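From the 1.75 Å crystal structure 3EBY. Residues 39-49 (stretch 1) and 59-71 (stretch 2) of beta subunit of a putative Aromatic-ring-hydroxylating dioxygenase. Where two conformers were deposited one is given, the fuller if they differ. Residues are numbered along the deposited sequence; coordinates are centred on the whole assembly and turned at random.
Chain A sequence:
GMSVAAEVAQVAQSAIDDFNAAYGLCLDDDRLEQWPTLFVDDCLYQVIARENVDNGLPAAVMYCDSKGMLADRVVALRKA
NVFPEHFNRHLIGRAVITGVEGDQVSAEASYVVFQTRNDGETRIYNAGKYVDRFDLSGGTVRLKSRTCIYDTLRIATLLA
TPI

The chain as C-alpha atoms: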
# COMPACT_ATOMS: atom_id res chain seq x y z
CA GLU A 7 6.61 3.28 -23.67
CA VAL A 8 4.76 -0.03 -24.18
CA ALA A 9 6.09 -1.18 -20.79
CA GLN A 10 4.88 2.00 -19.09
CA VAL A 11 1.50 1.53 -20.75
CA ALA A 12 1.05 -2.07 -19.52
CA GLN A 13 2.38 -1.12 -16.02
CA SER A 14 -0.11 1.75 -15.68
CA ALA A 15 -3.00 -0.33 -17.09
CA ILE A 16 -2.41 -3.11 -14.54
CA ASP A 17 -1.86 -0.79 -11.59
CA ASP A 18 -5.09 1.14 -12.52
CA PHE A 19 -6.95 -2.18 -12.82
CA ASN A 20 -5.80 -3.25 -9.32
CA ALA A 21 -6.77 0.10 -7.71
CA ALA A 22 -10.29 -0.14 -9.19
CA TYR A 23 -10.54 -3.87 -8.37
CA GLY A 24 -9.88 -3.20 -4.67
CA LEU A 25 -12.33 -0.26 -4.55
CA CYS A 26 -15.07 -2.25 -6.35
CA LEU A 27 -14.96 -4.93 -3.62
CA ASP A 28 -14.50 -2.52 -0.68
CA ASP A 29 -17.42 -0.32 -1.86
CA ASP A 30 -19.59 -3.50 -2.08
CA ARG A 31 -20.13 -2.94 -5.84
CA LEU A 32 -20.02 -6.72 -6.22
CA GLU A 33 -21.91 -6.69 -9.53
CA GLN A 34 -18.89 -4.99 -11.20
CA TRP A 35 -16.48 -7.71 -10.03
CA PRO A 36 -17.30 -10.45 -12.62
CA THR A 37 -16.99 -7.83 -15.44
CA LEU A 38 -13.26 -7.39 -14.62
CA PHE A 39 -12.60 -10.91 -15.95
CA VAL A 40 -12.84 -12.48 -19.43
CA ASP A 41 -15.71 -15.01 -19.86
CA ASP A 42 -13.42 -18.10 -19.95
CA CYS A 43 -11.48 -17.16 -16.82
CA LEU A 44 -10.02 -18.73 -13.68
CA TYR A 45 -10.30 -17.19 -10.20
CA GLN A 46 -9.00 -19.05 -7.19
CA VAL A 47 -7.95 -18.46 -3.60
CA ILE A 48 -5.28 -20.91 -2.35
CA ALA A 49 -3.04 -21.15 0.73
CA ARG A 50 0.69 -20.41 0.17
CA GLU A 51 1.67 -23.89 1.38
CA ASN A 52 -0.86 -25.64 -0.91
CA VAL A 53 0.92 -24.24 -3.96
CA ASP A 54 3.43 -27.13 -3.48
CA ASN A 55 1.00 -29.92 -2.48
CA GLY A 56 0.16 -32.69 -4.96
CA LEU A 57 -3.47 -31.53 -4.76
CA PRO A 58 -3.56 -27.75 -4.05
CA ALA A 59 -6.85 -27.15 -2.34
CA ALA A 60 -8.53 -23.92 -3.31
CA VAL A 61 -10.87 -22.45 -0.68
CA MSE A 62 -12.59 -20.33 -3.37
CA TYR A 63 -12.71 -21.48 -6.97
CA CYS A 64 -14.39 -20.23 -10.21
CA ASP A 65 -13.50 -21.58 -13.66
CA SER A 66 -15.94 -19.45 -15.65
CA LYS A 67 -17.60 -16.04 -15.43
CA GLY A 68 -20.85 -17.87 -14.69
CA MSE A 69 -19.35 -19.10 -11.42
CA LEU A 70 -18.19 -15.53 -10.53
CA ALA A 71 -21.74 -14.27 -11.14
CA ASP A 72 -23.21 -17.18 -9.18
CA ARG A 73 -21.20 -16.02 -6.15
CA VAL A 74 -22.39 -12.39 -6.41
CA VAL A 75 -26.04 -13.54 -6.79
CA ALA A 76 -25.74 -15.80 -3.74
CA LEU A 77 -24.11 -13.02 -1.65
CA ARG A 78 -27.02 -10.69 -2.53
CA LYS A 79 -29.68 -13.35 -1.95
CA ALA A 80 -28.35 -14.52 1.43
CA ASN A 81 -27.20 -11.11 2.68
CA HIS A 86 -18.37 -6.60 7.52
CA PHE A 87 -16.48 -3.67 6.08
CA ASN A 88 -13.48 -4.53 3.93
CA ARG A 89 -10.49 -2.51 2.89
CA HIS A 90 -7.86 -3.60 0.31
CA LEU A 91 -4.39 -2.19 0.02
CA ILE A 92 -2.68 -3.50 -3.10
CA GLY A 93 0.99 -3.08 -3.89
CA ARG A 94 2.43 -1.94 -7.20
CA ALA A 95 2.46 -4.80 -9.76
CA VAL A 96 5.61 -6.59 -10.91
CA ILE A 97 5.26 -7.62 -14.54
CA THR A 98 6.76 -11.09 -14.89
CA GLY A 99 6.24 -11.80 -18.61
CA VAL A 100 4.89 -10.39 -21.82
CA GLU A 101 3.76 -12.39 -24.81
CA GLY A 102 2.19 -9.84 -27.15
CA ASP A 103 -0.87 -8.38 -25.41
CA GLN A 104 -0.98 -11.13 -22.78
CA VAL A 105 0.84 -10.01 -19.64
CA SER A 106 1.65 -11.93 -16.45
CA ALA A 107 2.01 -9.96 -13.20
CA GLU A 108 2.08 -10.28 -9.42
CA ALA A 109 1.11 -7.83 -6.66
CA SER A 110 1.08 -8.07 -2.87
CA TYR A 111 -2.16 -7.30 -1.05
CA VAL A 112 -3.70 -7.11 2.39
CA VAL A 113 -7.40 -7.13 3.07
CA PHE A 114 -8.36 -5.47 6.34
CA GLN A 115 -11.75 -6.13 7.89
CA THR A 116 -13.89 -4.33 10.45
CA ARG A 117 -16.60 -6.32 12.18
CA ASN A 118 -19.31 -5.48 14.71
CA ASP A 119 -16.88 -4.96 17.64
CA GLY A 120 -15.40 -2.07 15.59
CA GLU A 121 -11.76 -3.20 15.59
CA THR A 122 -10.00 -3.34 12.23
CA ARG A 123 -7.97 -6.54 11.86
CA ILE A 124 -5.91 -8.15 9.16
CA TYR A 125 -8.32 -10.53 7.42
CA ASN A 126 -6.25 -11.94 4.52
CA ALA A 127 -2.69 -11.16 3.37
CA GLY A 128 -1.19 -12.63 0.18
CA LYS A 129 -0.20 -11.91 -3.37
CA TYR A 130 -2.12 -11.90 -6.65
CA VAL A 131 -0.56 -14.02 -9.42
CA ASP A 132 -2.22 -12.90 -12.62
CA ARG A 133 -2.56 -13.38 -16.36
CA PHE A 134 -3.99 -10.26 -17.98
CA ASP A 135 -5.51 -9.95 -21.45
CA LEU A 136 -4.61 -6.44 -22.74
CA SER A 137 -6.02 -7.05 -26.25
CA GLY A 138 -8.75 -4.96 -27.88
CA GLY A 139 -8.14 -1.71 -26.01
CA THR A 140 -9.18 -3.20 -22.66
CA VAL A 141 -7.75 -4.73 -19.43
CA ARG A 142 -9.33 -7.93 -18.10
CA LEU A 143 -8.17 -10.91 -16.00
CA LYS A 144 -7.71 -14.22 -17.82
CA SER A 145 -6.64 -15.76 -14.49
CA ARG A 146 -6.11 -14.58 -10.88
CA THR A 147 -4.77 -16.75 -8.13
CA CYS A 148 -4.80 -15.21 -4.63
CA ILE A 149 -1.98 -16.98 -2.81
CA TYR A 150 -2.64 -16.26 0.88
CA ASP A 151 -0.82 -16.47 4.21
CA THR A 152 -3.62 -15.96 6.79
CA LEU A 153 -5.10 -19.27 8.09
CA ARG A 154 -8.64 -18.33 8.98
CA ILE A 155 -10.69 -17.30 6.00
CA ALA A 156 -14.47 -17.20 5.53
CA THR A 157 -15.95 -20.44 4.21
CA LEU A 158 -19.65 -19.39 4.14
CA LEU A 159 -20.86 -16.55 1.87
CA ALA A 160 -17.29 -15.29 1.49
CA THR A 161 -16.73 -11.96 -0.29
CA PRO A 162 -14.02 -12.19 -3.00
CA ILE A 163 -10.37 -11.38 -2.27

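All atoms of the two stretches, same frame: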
# COMPACT_ATOMS: atom_id res chain seq x y z
N PHE A 39 -13.19 -9.67 -15.42
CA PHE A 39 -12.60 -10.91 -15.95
C PHE A 39 -13.10 -11.18 -17.38
O PHE A 39 -14.16 -10.70 -17.79
CB PHE A 39 -13.02 -12.10 -15.08
CG PHE A 39 -12.51 -12.05 -13.66
CD1 PHE A 39 -13.17 -11.30 -12.70
CD2 PHE A 39 -11.45 -12.88 -13.26
CE1 PHE A 39 -12.66 -11.23 -11.37
CE2 PHE A 39 -11.00 -12.89 -11.93
CZ PHE A 39 -11.63 -12.07 -10.99
N VAL A 40 -12.33 -11.96 -18.15
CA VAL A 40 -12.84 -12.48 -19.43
C VAL A 40 -13.87 -13.56 -19.10
O VAL A 40 -13.93 -14.04 -17.95
CB VAL A 40 -11.72 -13.09 -20.30
CG1 VAL A 40 -10.59 -12.07 -20.51
CG2 VAL A 40 -11.17 -14.45 -19.70
N ASP A 41 -14.64 -14.00 -20.09
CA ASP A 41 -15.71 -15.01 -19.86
C ASP A 41 -15.10 -16.37 -19.45
O ASP A 41 -15.58 -17.01 -18.50
CB ASP A 41 -16.58 -15.21 -21.10
CG ASP A 41 -17.51 -14.01 -21.39
OD1 ASP A 41 -17.48 -13.02 -20.64
OD2 ASP A 41 -18.20 -14.06 -22.43
N ASP A 42 -14.07 -16.80 -20.17
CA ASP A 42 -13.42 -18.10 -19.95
C ASP A 42 -12.19 -17.91 -19.03
O ASP A 42 -11.04 -18.00 -19.45
CB ASP A 42 -13.01 -18.70 -21.29
CG ASP A 42 -12.36 -20.08 -21.16
OD1 ASP A 42 -12.50 -20.73 -20.10
OD2 ASP A 42 -11.67 -20.47 -22.11
N CYS A 43 -12.49 -17.59 -17.78
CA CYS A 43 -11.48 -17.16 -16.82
C CYS A 43 -11.25 -18.22 -15.74
O CYS A 43 -11.99 -19.22 -15.66
CB CYS A 43 -11.97 -15.88 -16.15
SG CYS A 43 -13.54 -16.07 -15.20
N LEU A 44 -10.27 -17.93 -14.88
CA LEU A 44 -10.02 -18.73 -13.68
C LEU A 44 -9.73 -17.78 -12.50
O LEU A 44 -8.92 -16.87 -12.62
CB LEU A 44 -8.85 -19.69 -13.90
CG LEU A 44 -8.49 -20.55 -12.67
CD1 LEU A 44 -9.60 -21.58 -12.38
CD2 LEU A 44 -7.16 -21.26 -12.88
N TYR A 45 -10.52 -17.91 -11.44
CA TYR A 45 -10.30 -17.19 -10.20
C TYR A 45 -10.20 -18.22 -9.08
O TYR A 45 -11.11 -19.03 -8.91
CB TYR A 45 -11.45 -16.23 -9.90
CG TYR A 45 -11.33 -15.52 -8.56
CD1 TYR A 45 -10.45 -14.46 -8.40
CD2 TYR A 45 -12.03 -15.97 -7.45
CE1 TYR A 45 -10.31 -13.81 -7.14
CE2 TYR A 45 -11.91 -15.34 -6.20
CZ TYR A 45 -11.08 -14.24 -6.06
OH TYR A 45 -10.96 -13.65 -4.81
N GLN A 46 -9.13 -18.16 -8.31
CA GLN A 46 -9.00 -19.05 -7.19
C GLN A 46 -8.26 -18.41 -6.03
O GLN A 46 -7.48 -17.43 -6.20
CB GLN A 46 -8.33 -20.37 -7.61
CG GLN A 46 -6.90 -20.28 -7.99
CD GLN A 46 -6.39 -21.56 -8.67
OE1 GLN A 46 -7.03 -22.63 -8.60
NE2 GLN A 46 -5.25 -21.45 -9.34
N VAL A 47 -8.53 -18.94 -4.84
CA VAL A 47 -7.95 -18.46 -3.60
C VAL A 47 -7.34 -19.72 -2.91
O VAL A 47 -8.07 -20.68 -2.59
CB VAL A 47 -9.02 -17.77 -2.70
CG1 VAL A 47 -8.40 -17.37 -1.34
CG2 VAL A 47 -9.64 -16.51 -3.44
N ILE A 48 -6.01 -19.73 -2.78
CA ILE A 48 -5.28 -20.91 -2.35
C ILE A 48 -4.21 -20.55 -1.34
O ILE A 48 -3.57 -19.50 -1.45
CB ILE A 48 -4.59 -21.62 -3.55
CG1 ILE A 48 -3.90 -20.60 -4.46
CG2 ILE A 48 -5.60 -22.40 -4.33
CD1 ILE A 48 -2.76 -21.19 -5.29
N ALA A 49 -4.06 -21.39 -0.33
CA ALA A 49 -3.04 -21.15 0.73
C ALA A 49 -1.62 -21.27 0.17
O ALA A 49 -1.36 -22.11 -0.70
CB ALA A 49 -3.24 -22.15 1.88
N ALA A 59 -5.49 -27.42 -2.67
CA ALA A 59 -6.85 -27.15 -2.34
C ALA A 59 -7.13 -25.66 -2.42
O ALA A 59 -6.47 -24.86 -1.75
CB ALA A 59 -7.14 -27.67 -0.91
N ALA A 60 -8.08 -25.29 -3.26
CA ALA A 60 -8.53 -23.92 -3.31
C ALA A 60 -9.73 -23.78 -2.38
O ALA A 60 -10.65 -24.58 -2.44
CB ALA A 60 -8.93 -23.55 -4.73
N VAL A 61 -9.75 -22.72 -1.58
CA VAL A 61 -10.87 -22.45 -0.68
C VAL A 61 -11.94 -21.54 -1.35
O VAL A 61 -13.03 -21.34 -0.81
CB VAL A 61 -10.36 -21.85 0.65
CG1 VAL A 61 -11.53 -21.44 1.54
CG2 VAL A 61 -9.46 -22.88 1.38
N MSE A 62 -11.62 -21.01 -2.52
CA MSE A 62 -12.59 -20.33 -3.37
C MSE A 62 -12.16 -20.60 -4.81
O MSE A 62 -10.96 -20.63 -5.11
CB MSE A 62 -12.65 -18.81 -3.06
CG MSE A 62 -13.90 -18.14 -3.55
SE MSE A 62 -14.06 -16.26 -2.90
CE MSE A 62 -13.35 -16.36 -1.52
N TYR A 63 -13.10 -20.99 -5.66
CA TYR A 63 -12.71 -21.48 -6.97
C TYR A 63 -13.82 -21.23 -8.02
O TYR A 63 -14.99 -21.62 -7.81
CB TYR A 63 -12.41 -22.96 -6.89
CG TYR A 63 -12.03 -23.59 -8.20
CD1 TYR A 63 -13.00 -24.11 -9.05
CD2 TYR A 63 -10.70 -23.69 -8.57
CE1 TYR A 63 -12.64 -24.71 -10.24
CE2 TYR A 63 -10.34 -24.25 -9.76
CZ TYR A 63 -11.31 -24.77 -10.59
OH TYR A 63 -10.94 -25.34 -11.76
N CYS A 64 -13.46 -20.53 -9.10
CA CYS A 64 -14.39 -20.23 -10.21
C CYS A 64 -13.66 -20.43 -11.52
O CYS A 64 -12.68 -19.75 -11.78
CB CYS A 64 -14.87 -18.80 -10.14
SG CYS A 64 -15.65 -18.25 -8.61
N ASP A 65 -14.18 -21.30 -12.38
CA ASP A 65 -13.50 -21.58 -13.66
C ASP A 65 -14.30 -21.09 -14.88
O ASP A 65 -14.04 -21.50 -16.04
CB ASP A 65 -13.18 -23.08 -13.76
CG ASP A 65 -14.41 -23.95 -13.81
OD1 ASP A 65 -15.55 -23.44 -13.82
OD2 ASP A 65 -14.24 -25.19 -13.84
N SER A 66 -15.22 -20.17 -14.62
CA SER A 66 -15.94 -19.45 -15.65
C SER A 66 -16.53 -18.17 -15.05
O SER A 66 -16.68 -18.05 -13.83
CB SER A 66 -17.07 -20.30 -16.20
OG SER A 66 -18.14 -20.42 -15.25
N LYS A 67 -16.92 -17.25 -15.90
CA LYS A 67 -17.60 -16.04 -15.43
C LYS A 67 -18.93 -16.37 -14.78
O LYS A 67 -19.35 -15.70 -13.83
CB LYS A 67 -17.79 -15.05 -16.57
CG LYS A 67 -18.33 -13.72 -16.08
CD LYS A 67 -18.34 -12.71 -17.14
CE LYS A 67 -16.96 -12.16 -17.38
NZ LYS A 67 -16.94 -11.21 -18.50
N GLY A 68 -19.59 -17.43 -15.26
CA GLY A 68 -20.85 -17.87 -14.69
C GLY A 68 -20.74 -18.20 -13.21
O GLY A 68 -21.62 -17.83 -12.42
N MSE A 69 -19.62 -18.81 -12.82
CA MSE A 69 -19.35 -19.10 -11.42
C MSE A 69 -19.08 -17.82 -10.59
O MSE A 69 -19.52 -17.72 -9.45
CB MSE A 69 -18.20 -20.11 -11.27
CG MSE A 69 -18.52 -21.48 -11.83
SE MSE A 69 -17.28 -22.87 -11.29
CE MSE A 69 -17.53 -22.86 -9.45
N LEU A 70 -18.38 -16.83 -11.18
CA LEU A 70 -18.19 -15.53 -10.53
C LEU A 70 -19.56 -14.91 -10.23
O LEU A 70 -19.82 -14.44 -9.10
CB LEU A 70 -17.39 -14.57 -11.44
CG LEU A 70 -15.99 -14.96 -11.93
CD1 LEU A 70 -15.41 -13.84 -12.82
CD2 LEU A 70 -15.06 -15.29 -10.76
N ALA A 71 -20.42 -14.88 -11.25
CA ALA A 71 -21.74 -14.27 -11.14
C ALA A 71 -22.59 -15.03 -10.15
O ALA A 71 -23.32 -14.42 -9.37
CB ALA A 71 -22.42 -14.22 -12.50
O HOH W 1 -14.52 -21.04 -18.55

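This contact is a short antiparallel strand pairing whose far end passes into a helix start held by backbone and lysine bonds, a compact example of how a β-ladder can be followed, at its helix end, by a mixture of main-chain and side-chain bonds. The ladder rests on two hydrogen-bonded pairs. Tyr45 N donates to Cys64 O (2.9 Å) almost linearly, at 174°, and Cys64 N returns the bond to Tyr45 O (2.8 Å); two residues on, Val47 N donates to Met62 O (3.0 Å) and Val61 N to Val47 O (2.8 Å). Between them, Gln46 and Tyr63 form a non-hydrogen-bonded pair, where the chains draw closer and Gln46 CA lies 3.3 Å from Met62 O in a CA-H...O contact.

Alternation along the strands sorts the side chains. Tyr45, Val47, Met62 and Cys64 share one face, where Val47 CB packs 3.8 Å from Met62 CB and the selenium of selenomethionine Met62, SE, approaches the edge of the Tyr45 ring, 4.0 Å from Tyr45 CE2. Leu70, from the helix, joins this apolar cluster: its CD2 lies 3.8 Å from Tyr45 CB, while its CD1 sits over one face of the Phe39 ring in a CH-pi contact, 3.8 Å from the ring centroid, and also 3.8 Å from Cys43 SG.

Beyond the ladder, Lys67 gathers the chain around the corner at Asp41 and Asp42. Its backbone N donates to Asp41 O (2.9 Å), and its side chain, t at chi1, chi2 and chi4 but turned to m at chi3, brings NZ to Phe39 O (2.9 Å) and to Asp41 OD1 (2.9 Å), the latter a salt bridge. Ser66 caps the helix, its OG accepting from Met69 N at 3.3 Å. Nearby, a water donates to both Asp42 OD1 and Asp65 O, each 2.6 Å from the water O, bridging two acceptors that could not bond directly.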